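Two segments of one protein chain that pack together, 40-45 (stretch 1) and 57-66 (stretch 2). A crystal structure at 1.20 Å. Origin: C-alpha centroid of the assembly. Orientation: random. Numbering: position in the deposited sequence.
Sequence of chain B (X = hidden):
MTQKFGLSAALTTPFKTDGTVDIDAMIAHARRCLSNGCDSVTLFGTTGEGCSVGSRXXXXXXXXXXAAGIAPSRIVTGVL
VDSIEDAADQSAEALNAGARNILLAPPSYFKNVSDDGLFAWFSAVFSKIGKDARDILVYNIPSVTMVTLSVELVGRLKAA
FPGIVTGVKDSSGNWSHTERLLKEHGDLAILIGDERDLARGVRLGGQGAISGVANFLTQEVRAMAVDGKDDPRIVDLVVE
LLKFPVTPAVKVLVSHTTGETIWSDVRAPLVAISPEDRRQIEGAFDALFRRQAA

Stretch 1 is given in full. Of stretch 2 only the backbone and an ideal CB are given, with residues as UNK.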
# COMPACT_ATOMS: atom_id res chain seq x y z
N SER B 40 24.99 2.71 -9.18
CA SER B 40 24.31 1.75 -8.32
C SER B 40 23.10 1.23 -9.04
O SER B 40 22.72 1.72 -10.10
CB SER B 40 23.92 2.40 -6.98
OG SER B 40 22.93 3.38 -7.17
N VAL B 41 22.46 0.24 -8.42
CA VAL B 41 21.15 -0.22 -8.84
C VAL B 41 20.21 -0.17 -7.67
O VAL B 41 20.56 -0.53 -6.55
CB VAL B 41 21.23 -1.65 -9.47
CG1 VAL B 41 22.04 -1.65 -10.77
CG2 VAL B 41 21.79 -2.71 -8.49
N THR B 42 18.99 0.25 -7.96
CA THR B 42 17.92 0.32 -6.95
C THR B 42 17.00 -0.86 -7.22
O THR B 42 16.41 -0.98 -8.29
CB THR B 42 17.15 1.63 -7.03
OG1 THR B 42 18.02 2.70 -6.70
CG2 THR B 42 16.00 1.65 -6.07
N LEU B 43 16.92 -1.75 -6.23
CA LEU B 43 16.05 -2.91 -6.29
C LEU B 43 14.74 -2.63 -5.61
O LEU B 43 14.71 -1.94 -4.60
CB LEU B 43 16.72 -4.09 -5.57
CG LEU B 43 18.14 -4.41 -6.00
CD1 LEU B 43 18.61 -5.68 -5.28
CD2 LEU B 43 18.31 -4.49 -7.52
N PHE B 44 13.64 -3.17 -6.14
CA PHE B 44 12.36 -3.13 -5.46
C PHE B 44 11.80 -1.72 -5.42
O PHE B 44 11.03 -1.39 -4.50
CB PHE B 44 12.39 -3.75 -4.03
CG PHE B 44 13.34 -4.91 -3.86
CD1 PHE B 44 13.25 -6.04 -4.63
CD2 PHE B 44 14.29 -4.87 -2.85
CE1 PHE B 44 14.13 -7.07 -4.45
CE2 PHE B 44 15.16 -5.95 -2.67
CZ PHE B 44 15.07 -7.02 -3.47
N GLY B 45 12.14 -0.86 -6.38
CA GLY B 45 11.44 0.41 -6.52
C GLY B 45 10.19 0.25 -7.36
O GLY B 45 9.79 -0.87 -7.70
N UNK B 57 10.59 -12.97 -0.78
CA UNK B 57 11.28 -12.87 -2.05
C UNK B 57 12.38 -11.82 -2.03
O UNK B 57 13.48 -12.05 -2.53
CB UNK B 57 10.28 -12.55 -3.16
N UNK B 58 12.11 -10.67 -1.44
CA UNK B 58 13.11 -9.61 -1.45
C UNK B 58 14.36 -10.02 -0.66
O UNK B 58 15.45 -9.58 -0.99
CB UNK B 58 12.52 -8.32 -0.87
N UNK B 59 14.16 -10.80 0.40
CA UNK B 59 15.29 -11.29 1.19
C UNK B 59 16.14 -12.26 0.39
O UNK B 59 17.37 -12.19 0.42
CB UNK B 59 14.80 -11.96 2.47
N UNK B 60 15.50 -13.15 -0.34
CA UNK B 60 16.20 -14.09 -1.21
C UNK B 60 16.96 -13.34 -2.30
O UNK B 60 18.09 -13.66 -2.61
CB UNK B 60 15.22 -15.08 -1.83
N UNK B 61 16.32 -12.34 -2.91
CA UNK B 61 16.94 -11.59 -3.99
C UNK B 61 18.15 -10.82 -3.49
O UNK B 61 19.23 -10.88 -4.10
CB UNK B 61 15.93 -10.63 -4.63
N UNK B 62 18.02 -10.11 -2.38
CA UNK B 62 19.15 -9.34 -1.86
C UNK B 62 20.32 -10.27 -1.53
O UNK B 62 21.48 -9.98 -1.85
CB UNK B 62 18.73 -8.55 -0.62
N UNK B 63 20.03 -11.37 -0.85
CA UNK B 63 21.06 -12.34 -0.51
C UNK B 63 21.75 -12.86 -1.77
O UNK B 63 22.97 -13.01 -1.81
CB UNK B 63 20.46 -13.50 0.28
N UNK B 64 20.98 -13.18 -2.80
CA UNK B 64 21.56 -13.67 -4.05
C UNK B 64 22.42 -12.62 -4.75
O UNK B 64 23.47 -12.95 -5.30
CB UNK B 64 20.45 -14.13 -4.99
N UNK B 65 21.98 -11.36 -4.73
CA UNK B 65 22.81 -10.29 -5.31
C UNK B 65 24.15 -10.22 -4.63
O UNK B 65 25.20 -10.09 -5.29
CB UNK B 65 22.11 -8.93 -5.21
N UNK B 66 24.14 -10.29 -3.30
CA UNK B 66 25.37 -10.18 -2.53
C UNK B 66 26.26 -11.40 -2.75
O UNK B 66 27.48 -11.27 -2.94
CB UNK B 66 25.05 -10.01 -1.04

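Stretch 1 enters as a strand, 40-43, and leaves it at Phe 44, whose phi/psi of 69/28 is left-handed. Val 41, Leu 43 and Phe 44 direct CA-to-CB toward stretch 2, so the visible surface is apolar, with the Phe 44 ring projecting farthest. Stretch 2 is helical throughout, with phi near -60° and psi near -40°.

Position 57 points sideways, and its ideal CB has nothing of stretch 1 within 5.5 Å. Many residues would fit, polar ones included; it is Glu 57, whose carboxylate oxygens are hydrogen-bonded elsewhere in the structure.

At 58 CA-to-CB also runs sideways, yet the ideal CB lies 3.9 Å from Phe 44 CZ. A side chain with methylene groups could lie over the ring, and Leu, Met, Lys or Arg would all be plausible. The residue is Arg 58. Its CB sits 3.9 Å from the Phe 44 ring centroid, 16° off the normal, a CH-pi contact over one face. The chain then runs back along the phenylalanine, bringing NH1 to 3.5 Å from Phe 44 CB, while Phe 44 CD2 lies over one face of the guanidinium. NH1 and NH2 find hydrogen bonds elsewhere in the structure.

Position 59 points away and 60 is out of reach; stretch 1 constrains neither. They are Gln 59 and Ala 60.

Position 61 points toward stretch 1, its ideal CB 3.9 Å from Phe 44 CZ. An aliphatic residue such as Val, Ile or Leu suits this apolar neighbour. Ile 61 adopts m, t, and its CG2 packs 3.7 Å from Phe 44 CZ, at the ring edge rather than over a face.

The ideal CB of 62 points sideways, 4.9 Å from Phe 44 CE2 and 5.5 Å from Leu 43 CD1. This loose margin tolerates several residues, medium apolar ones especially. Leu 62 makes its closest approach through the backbone, N to Phe 44 CZ at 4.4 Å.

Positions 63 and 64 face no part of stretch 1, and small or polar residues serve; they are Ser 63 and Ser 64.

At 65 CA-to-CB again points toward the strand, with the ideal CB 4.8 Å from Leu 43 CD1. The gap and the apolar groups of Val 41 and Leu 43 favour a large hydrophobic residue: Leu, Met or Phe. Phe 65 places its ring centroid 3.9 Å from Leu 43 CD1, just 2° off the normal, over the face. Phe 65 CZ also meets Leu 43 CD2 at 3.8 Å, and CE2 reaches Val 41 CG2 at 4.3 Å.

Position 66 is out of reach; it is Ile 66.

Stretch 2, residues 57-66: ERQAILSSFI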
# COMPACT_ATOMS: atom_id res chain seq x y z
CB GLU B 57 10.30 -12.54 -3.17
CG GLU B 57 9.42 -13.66 -3.60
CD GLU B 57 8.50 -13.28 -4.70
OE1 GLU B 57 7.95 -12.16 -4.69
OE2 GLU B 57 8.29 -14.12 -5.61
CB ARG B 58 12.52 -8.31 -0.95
CG ARG B 58 12.08 -8.25 0.47
CD ARG B 58 11.44 -6.90 0.78
NE ARG B 58 12.44 -5.84 0.92
CZ ARG B 58 12.42 -4.68 0.27
NH1 ARG B 58 11.52 -4.37 -0.65
NH2 ARG B 58 13.37 -3.81 0.54
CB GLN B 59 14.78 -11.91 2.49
CG GLN B 59 14.06 -10.91 3.39
CD GLN B 59 13.37 -11.53 4.59
OE1 GLN B 59 12.77 -12.59 4.52
NE2 GLN B 59 13.40 -10.80 5.67
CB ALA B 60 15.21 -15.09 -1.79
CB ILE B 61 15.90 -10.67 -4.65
CG1 ILE B 61 14.85 -11.50 -5.40
CG2 ILE B 61 16.58 -9.68 -5.60
CD1 ILE B 61 13.57 -10.73 -5.72
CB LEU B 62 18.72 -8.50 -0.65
CG LEU B 62 19.82 -7.61 -0.07
CD1 LEU B 62 20.36 -6.63 -1.09
CD2 LEU B 62 19.29 -6.91 1.16
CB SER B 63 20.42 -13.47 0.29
OG SER B 63 21.39 -14.44 0.64
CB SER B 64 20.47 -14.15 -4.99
OG SER B 64 19.81 -15.30 -4.48
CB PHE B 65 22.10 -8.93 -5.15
CG PHE B 65 21.34 -8.47 -6.37
CD1 PHE B 65 20.18 -9.11 -6.77
CD2 PHE B 65 21.80 -7.39 -7.12
CE1 PHE B 65 19.52 -8.68 -7.92
CE2 PHE B 65 21.15 -6.99 -8.27
CZ PHE B 65 20.01 -7.63 -8.67
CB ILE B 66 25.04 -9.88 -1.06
CG1 ILE B 66 24.41 -8.48 -0.99
CG2 ILE B 66 26.30 -9.97 -0.20
CD1 ILE B 66 23.85 -8.07 0.37
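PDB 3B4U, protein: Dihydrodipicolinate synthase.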